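PDB 2PNW: membrane-bound lytic murein transglycosylase from Agrobacterium tumefaciens, which probably cleaves the glycan strands of peptidoglycan between N-acetylmuramic acid and N-acetylglucosamine, leaving 1,6-anhydromuramoyl ends. Local coordinates for residues Pro273-Arg285 against Phe316-Ala328. Numbering follows the deposited sequence.
With SO4 (sulfate ion), chain B.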
ATOM      1  N   PRO A 273       8.403  -3.640  -4.608  1.00 20.29           N
ATOM      2  CA  PRO A 273       8.712  -2.222  -4.554  1.00 20.10           C
ATOM      3  C   PRO A 273       8.920  -1.758  -3.098  1.00 19.17           C
ATOM      4  O   PRO A 273       8.415  -2.403  -2.162  1.00 18.41           O
ATOM      5  CB  PRO A 273       7.442  -1.579  -5.106  1.00 19.99           C
ATOM      6  CG  PRO A 273       6.352  -2.544  -4.737  1.00 19.49           C
ATOM      7  CD  PRO A 273       6.976  -3.892  -4.886  1.00 20.88           C
ATOM      8  N   ILE A 274       9.641  -0.654  -2.920  1.00 18.54           N
ATOM      9  CA  ILE A 274       9.784  -0.041  -1.587  1.00 18.83           C
ATOM     10  C   ILE A 274       8.449   0.650  -1.346  1.00 20.05           C
ATOM     11  O   ILE A 274       7.888   1.245  -2.289  1.00 21.58           O
ATOM     12  CB  ILE A 274      10.916   1.038  -1.605  1.00 19.53           C
ATOM     13  CG1 ILE A 274      12.263   0.449  -2.047  1.00 20.07           C
ATOM     14  CG2 ILE A 274      11.011   1.792  -0.252  1.00 18.39           C
ATOM     15  CD1 ILE A 274      12.686  -0.773  -1.263  1.00 22.42           C
ATOM     16  N   ALA A 275       7.928   0.578  -0.124  1.00 18.38           N
ATOM     17  CA  ALA A 275       6.678   1.263   0.192  1.00 18.42           C
ATOM     18  C   ALA A 275       6.775   2.016   1.519  1.00 17.88           C
ATOM     19  O   ALA A 275       7.857   2.507   1.880  1.00 16.65           O
ATOM     20  CB  ALA A 275       5.492   0.298   0.154  1.00 17.84           C
ATOM     21  N   ALA A 276       5.658   2.136   2.232  1.00 18.54           N
ATOM     22  CA  ALA A 276       5.596   3.115   3.331  1.00 18.69           C
ATOM     23  C   ALA A 276       6.479   2.734   4.525  1.00 18.45           C
ATOM     24  O   ALA A 276       6.925   3.606   5.270  1.00 18.07           O
ATOM     25  CB  ALA A 276       4.124   3.361   3.779  1.00 18.76           C
ATOM     26  N   ALA A 277       6.750   1.440   4.701  1.00 17.60           N
ATOM     27  CA  ALA A 277       7.671   0.983   5.755  1.00 17.11           C
ATOM     28  C   ALA A 277       9.148   1.045   5.309  1.00 17.25           C
ATOM     29  O   ALA A 277      10.052   0.628   6.041  1.00 16.67           O
ATOM     30  CB  ALA A 277       7.295  -0.426   6.232  1.00 16.49           C
ATOM     31  N   LYS A 278       9.379   1.596   4.114  1.00 16.50           N
ATOM     32  CA  LYS A 278      10.709   1.891   3.584  1.00 17.24           C
ATOM     33  C   LYS A 278      11.569   0.667   3.263  1.00 17.02           C
ATOM     34  O   LYS A 278      12.785   0.791   3.105  1.00 16.54           O
ATOM     35  CB  LYS A 278      11.480   2.872   4.512  1.00 17.13           C
ATOM     36  CG  LYS A 278      10.678   4.094   4.926  1.00 20.89           C
ATOM     37  CD  LYS A 278      10.221   4.874   3.683  1.00 27.19           C
ATOM     38  CE  LYS A 278      10.015   6.360   3.970  1.00 33.68           C
ATOM     39  NZ  LYS A 278       9.342   6.587   5.257  1.00 37.51           N
ATOM     40  N   VAL A 279      10.926  -0.497   3.158  1.00 16.12           N
ATOM     41  CA  VAL A 279      11.584  -1.764   2.789  1.00 15.98           C
ATOM     42  C   VAL A 279      10.822  -2.421   1.619  1.00 16.59           C
ATOM     43  O   VAL A 279       9.645  -2.086   1.378  1.00 16.46           O
ATOM     44  CB  VAL A 279      11.680  -2.737   3.984  1.00 15.53           C
ATOM     45  CG1 VAL A 279      12.508  -2.129   5.156  1.00 14.99           C
ATOM     46  CG2 VAL A 279      10.309  -3.175   4.470  1.00 14.87           C
ATOM     47  N   PRO A 280      11.495  -3.326   0.861  1.00 17.38           N
ATOM     48  CA  PRO A 280      10.809  -3.977  -0.274  1.00 17.71           C
ATOM     49  C   PRO A 280       9.638  -4.821   0.191  1.00 17.36           C
ATOM     50  O   PRO A 280       9.727  -5.525   1.212  1.00 17.78           O
ATOM     51  CB  PRO A 280      11.881  -4.885  -0.876  1.00 18.05           C
ATOM     52  CG  PRO A 280      13.213  -4.324  -0.347  1.00 19.93           C
ATOM     53  CD  PRO A 280      12.912  -3.740   0.983  1.00 17.56           C
ATOM     54  N   LEU A 281       8.540  -4.760  -0.549  1.00 17.59           N
ATOM     55  CA  LEU A 281       7.405  -5.636  -0.270  1.00 17.77           C
ATOM     56  C   LEU A 281       7.704  -7.064  -0.695  1.00 18.39           C
ATOM     57  O   LEU A 281       8.562  -7.303  -1.539  1.00 19.32           O
ATOM     58  CB  LEU A 281       6.156  -5.125  -1.009  1.00 18.15           C
ATOM     59  CG  LEU A 281       5.729  -3.702  -0.621  1.00 16.18           C
ATOM     60  CD1 LEU A 281       4.343  -3.410  -1.205  1.00 19.60           C
ATOM     61  CD2 LEU A 281       5.736  -3.463   0.877  1.00 17.81           C
ATOM     62  N   VAL A 282       6.985  -8.017  -0.129  1.00 18.29           N
ATOM     63  CA  VAL A 282       7.216  -9.435  -0.452  1.00 19.27           C
ATOM     64  C   VAL A 282       5.877  -9.973  -0.941  1.00 19.39           C
ATOM     65  O   VAL A 282       4.886  -9.930  -0.193  1.00 19.08           O
ATOM     66  CB  VAL A 282       7.603 -10.233   0.811  1.00 19.83           C
ATOM     67  CG1 VAL A 282       7.777 -11.733   0.471  1.00 21.04           C
ATOM     68  CG2 VAL A 282       8.890  -9.652   1.459  1.00 20.40           C
ATOM     69  N   ALA A 283       5.847 -10.453  -2.185  1.00 19.61           N
ATOM     70  CA  ALA A 283       4.613 -10.966  -2.774  1.00 20.04           C
ATOM     71  C   ALA A 283       3.948 -11.978  -1.864  1.00 20.42           C
ATOM     72  O   ALA A 283       4.597 -12.938  -1.417  1.00 19.94           O
ATOM     73  CB  ALA A 283       4.901 -11.599  -4.152  1.00 20.98           C
ATOM     74  N   GLY A 284       2.666 -11.757  -1.591  1.00 19.56           N
ATOM     75  CA  GLY A 284       1.859 -12.677  -0.806  1.00 20.82           C
ATOM     76  C   GLY A 284       2.094 -12.591   0.698  1.00 20.44           C
ATOM     77  O   GLY A 284       1.395 -13.241   1.459  1.00 20.65           O
ATOM     78  N   ARG A 285       3.050 -11.771   1.141  1.00 20.03           N
ATOM     79  CA  ARG A 285       3.383 -11.726   2.572  1.00 20.34           C
ATOM     80  C   ARG A 285       3.402 -10.317   3.173  1.00 20.18           C
ATOM     81  O   ARG A 285       3.613 -10.174   4.370  1.00 21.55           O
ATOM     82  CB  ARG A 285       4.739 -12.405   2.834  1.00 21.28           C
ATOM     83  CG  ARG A 285       4.749 -13.922   2.569  1.00 21.28           C
ATOM     84  CD  ARG A 285       4.099 -14.659   3.722  1.00 21.60           C
ATOM     85  NE  ARG A 285       3.817 -16.045   3.345  1.00 22.15           N
ATOM     86  CZ  ARG A 285       3.410 -16.984   4.194  1.00 23.04           C
ATOM     87  NH1 ARG A 285       3.247 -16.701   5.485  1.00 20.19           N
ATOM     88  NH2 ARG A 285       3.157 -18.216   3.734  1.00 23.78           N
ATOM     89  N   PHE A 316      -7.307 -18.781   2.353  1.00 30.20           N
ATOM     90  CA  PHE A 316      -6.206 -17.886   2.701  1.00 28.27           C
ATOM     91  C   PHE A 316      -6.039 -17.871   4.222  1.00 27.42           C
ATOM     92  O   PHE A 316      -6.964 -17.513   4.949  1.00 26.99           O
ATOM     93  CB  PHE A 316      -6.552 -16.473   2.186  1.00 28.08           C
ATOM     94  CG  PHE A 316      -5.422 -15.475   2.303  1.00 27.32           C
ATOM     95  CD1 PHE A 316      -4.594 -15.230   1.216  1.00 26.14           C
ATOM     96  CD2 PHE A 316      -5.207 -14.765   3.487  1.00 27.76           C
ATOM     97  CE1 PHE A 316      -3.549 -14.298   1.292  1.00 26.11           C
ATOM     98  CE2 PHE A 316      -4.156 -13.824   3.572  1.00 26.28           C
ATOM     99  CZ  PHE A 316      -3.331 -13.601   2.463  1.00 26.39           C
ATOM    100  N   ALA A 317      -4.870 -18.274   4.700  1.00 27.04           N
ATOM    101  CA  ALA A 317      -4.567 -18.251   6.130  1.00 26.13           C
ATOM    102  C   ALA A 317      -3.062 -18.193   6.293  1.00 24.94           C
ATOM    103  O   ALA A 317      -2.394 -19.226   6.262  1.00 25.01           O
ATOM    104  CB  ALA A 317      -5.139 -19.503   6.842  1.00 26.70           C
ATOM    105  N   ARG A 318      -2.522 -16.987   6.474  1.00 23.34           N
ATOM    106  CA  ARG A 318      -1.069 -16.842   6.509  1.00 22.60           C
ATOM    107  C   ARG A 318      -0.631 -15.678   7.365  1.00 20.89           C
ATOM    108  O   ARG A 318      -1.390 -14.736   7.589  1.00 20.79           O
ATOM    109  CB  ARG A 318      -0.486 -16.710   5.091  1.00 22.26           C
ATOM    110  CG  ARG A 318      -0.890 -15.483   4.333  1.00 23.32           C
ATOM    111  CD  ARG A 318      -0.280 -15.469   2.928  1.00 24.52           C
ATOM    112  NE  ARG A 318      -0.976 -16.365   1.991  1.00 26.15           N
ATOM    113  CZ  ARG A 318      -0.889 -16.275   0.659  1.00 29.64           C
ATOM    114  NH1 ARG A 318      -0.141 -15.329   0.090  1.00 24.92           N
ATOM    115  NH2 ARG A 318      -1.550 -17.130  -0.117  1.00 29.53           N
ATOM    116  N   LEU A 319       0.592 -15.786   7.866  1.00 20.42           N
ATOM    117  CA  LEU A 319       1.246 -14.709   8.602  1.00 19.49           C
ATOM    118  C   LEU A 319       1.889 -13.727   7.640  1.00 19.30           C
ATOM    119  O   LEU A 319       2.594 -14.127   6.700  1.00 19.38           O
ATOM    120  CB  LEU A 319       2.306 -15.276   9.534  1.00 19.56           C
ATOM    121  CG  LEU A 319       2.895 -14.292  10.568  1.00 20.09           C
ATOM    122  CD1 LEU A 319       1.800 -13.758  11.528  1.00 19.80           C
ATOM    123  CD2 LEU A 319       3.986 -14.974  11.342  1.00 21.05           C
ATOM    124  N   MET A 320       1.663 -12.444   7.901  1.00 18.38           N
ATOM    125  CA  MET A 320       2.119 -11.390   6.994  1.00 18.23           C
ATOM    126  C   MET A 320       2.782 -10.304   7.825  1.00 18.83           C
ATOM    127  O   MET A 320       2.695 -10.318   9.049  1.00 18.61           O
ATOM    128  CB  MET A 320       0.914 -10.815   6.220  1.00 18.23           C
ATOM    129  CG  MET A 320       0.051 -11.868   5.416  1.00 18.59           C
ATOM    130  SD  MET A 320      -1.325 -11.079   4.527  1.00 15.21           S
ATOM    131  CE  MET A 320      -0.365 -10.558   3.102  1.00 18.71           C
ATOM    132  N   LEU A 321       3.480  -9.373   7.172  1.00 18.69           N
ATOM    133  CA  LEU A 321       3.990  -8.218   7.892  1.00 17.78           C
ATOM    134  C   LEU A 321       3.329  -6.965   7.363  1.00 17.71           C
ATOM    135  O   LEU A 321       3.070  -6.852   6.163  1.00 16.96           O
ATOM    136  CB  LEU A 321       5.507  -8.093   7.771  1.00 18.30           C
ATOM    137  CG  LEU A 321       6.322  -9.237   8.402  1.00 17.96           C
ATOM    138  CD1 LEU A 321       7.743  -9.160   7.881  1.00 17.62           C
ATOM    139  CD2 LEU A 321       6.294  -9.135   9.920  1.00 20.48           C
ATOM    140  N   ALA A 322       3.065  -6.022   8.270  1.00 17.32           N
ATOM    141  CA  ALA A 322       2.486  -4.722   7.884  1.00 17.06           C
ATOM    142  C   ALA A 322       3.579  -3.849   7.293  1.00 16.94           C
ATOM    143  O   ALA A 322       4.390  -3.299   8.030  1.00 17.45           O
ATOM    144  CB  ALA A 322       1.870  -4.037   9.110  1.00 16.92           C
ATOM    145  N   LEU A 323       3.628  -3.743   5.965  1.00 16.26           N
ATOM    146  CA  LEU A 323       4.761  -3.079   5.322  1.00 16.64           C
ATOM    147  C   LEU A 323       4.329  -1.902   4.434  1.00 16.56           C
ATOM    148  O   LEU A 323       5.152  -1.309   3.741  1.00 16.79           O
ATOM    149  CB  LEU A 323       5.570  -4.099   4.499  1.00 16.53           C
ATOM    150  CG  LEU A 323       6.324  -5.140   5.361  1.00 18.48           C
ATOM    151  CD1 LEU A 323       6.938  -6.142   4.418  1.00 20.57           C
ATOM    152  CD2 LEU A 323       7.387  -4.469   6.221  1.00 19.04           C
ATOM    153  N   ASP A 324       3.039  -1.552   4.460  1.00 17.18           N
ATOM    154  CA  ASP A 324       2.584  -0.440   3.619  1.00 18.32           C
ATOM    155  C   ASP A 324       1.298   0.152   4.183  1.00 18.74           C
ATOM    156  O   ASP A 324       0.753  -0.350   5.149  1.00 18.21           O
ATOM    157  CB  ASP A 324       2.356  -0.923   2.165  1.00 18.02           C
ATOM    158  CG  ASP A 324       2.361   0.231   1.137  1.00 21.74           C
ATOM    159  OD1 ASP A 324       2.726   1.409   1.468  1.00 21.04           O
ATOM    160  OD2 ASP A 324       2.005  -0.057  -0.028  1.00 23.99           O
ATOM    161  N   THR A 325       0.837   1.244   3.584  1.00 19.99           N
ATOM    162  CA  THR A 325      -0.455   1.817   3.957  1.00 22.69           C
ATOM    163  C   THR A 325      -1.083   2.355   2.671  1.00 24.50           C
ATOM    164  O   THR A 325      -0.451   2.334   1.608  1.00 24.00           O
ATOM    165  CB  THR A 325      -0.313   2.913   5.072  1.00 23.00           C
ATOM    166  OG1 THR A 325      -1.612   3.320   5.541  1.00 24.67           O
ATOM    167  CG2 THR A 325       0.479   4.143   4.567  1.00 24.12           C
ATOM    168  N   GLY A 326      -2.336   2.786   2.752  1.00 25.86           N
ATOM    169  CA  GLY A 326      -3.009   3.383   1.600  1.00 27.69           C
ATOM    170  C   GLY A 326      -4.164   4.208   2.111  1.00 29.07           C
ATOM    171  O   GLY A 326      -4.712   3.920   3.187  1.00 28.57           O
ATOM    172  N   SER A 327      -4.525   5.241   1.355  1.00 29.83           N
ATOM    173  CA  SER A 327      -5.689   6.087   1.691  1.00 31.27           C
ATOM    174  C   SER A 327      -6.982   5.300   1.863  1.00 30.94           C
ATOM    175  O   SER A 327      -7.814   5.636   2.697  1.00 31.78           O
ATOM    176  CB  SER A 327      -5.900   7.163   0.614  1.00 30.82           C
ATOM    177  OG  SER A 327      -4.995   8.234   0.795  1.00 32.04           O
ATOM    178  N   ALA A 328      -7.164   4.258   1.065  1.00 31.56           N
ATOM    179  CA  ALA A 328      -8.403   3.492   1.132  1.00 32.05           C
ATOM    180  C   ALA A 328      -8.428   2.511   2.310  1.00 32.06           C
ATOM    181  O   ALA A 328      -9.464   1.897   2.592  1.00 32.00           O
ATOM    182  CB  ALA A 328      -8.643   2.758  -0.192  1.00 33.07           C
TER
HETATM  183  S   SO4 B 379       7.946   9.176   6.333  1.00 67.54           S
HETATM  184  O1  SO4 B 379       7.968   9.529   4.908  1.00 66.19           O
HETATM  185  O2  SO4 B 379       9.161   8.438   6.681  1.00 66.43           O
HETATM  186  O3  SO4 B 379       7.879  10.402   7.136  1.00 65.96           O
HETATM  187  O4  SO4 B 379       6.780   8.330   6.622  1.00 66.43           O
HETATM  188  O   HOH W   1       7.708  -0.896   2.677  1.00 17.95           O
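A bend at chi2 (-78°) turns the Arg-285 chain back over strand 316-324, while Arg-318, with CG lodged between its backbone N and carbonyl carbon (chi1 65°), reaches the other way to Gly-284. This strand belongs to the 3D domain, of the double-psi beta-barrel clan, and the loop 273-285 runs along it just before strand 286-288, its parallel partner. Each arginine thus bonds to the backbone carbonyl of a residue next to the other: Leu-319 follows Arg-318 and Gly-284 precedes Arg-285. Arg-285 NH1 lies 2.9 Å from Leu-319 O, on a lone pair, though the oxygen is tilted from the guanidinium plane. Arg-318 NH1 makes the straighter bond, 2.9 Å to Gly-284 O at 169°, with the oxygen within its guanidinium plane. CB of Arg-318 sits over one face of the Arg-285 guanidinium, and Phe-316 CE1 lies over the centre of that of Arg-318. Outside the two segments, Arg-285 forms a salt bridge with Asp-23 and Arg-318 one with Asp-311. Next along the strand, Leu-321 N donates to Arg-285 O.

At the other end, a type I turn, Ala-275 to Lys-278, rests on Leu-323 and Asp-324. Leu-323 CD2 packs on Val-279 CG2 at 3.6 Å, the side chains crossing at about a right angle, and its CB meets Leu-281 CD2 at 3.7 Å. Asp-324 OD1 accepts from Ala-276 N at 3.1 Å, from above the carboxylate plane, and more weakly from Thr-325 N. A water donates to both Val-279 O and Leu-323 O, the latter 2.8 Å from the water oxygen.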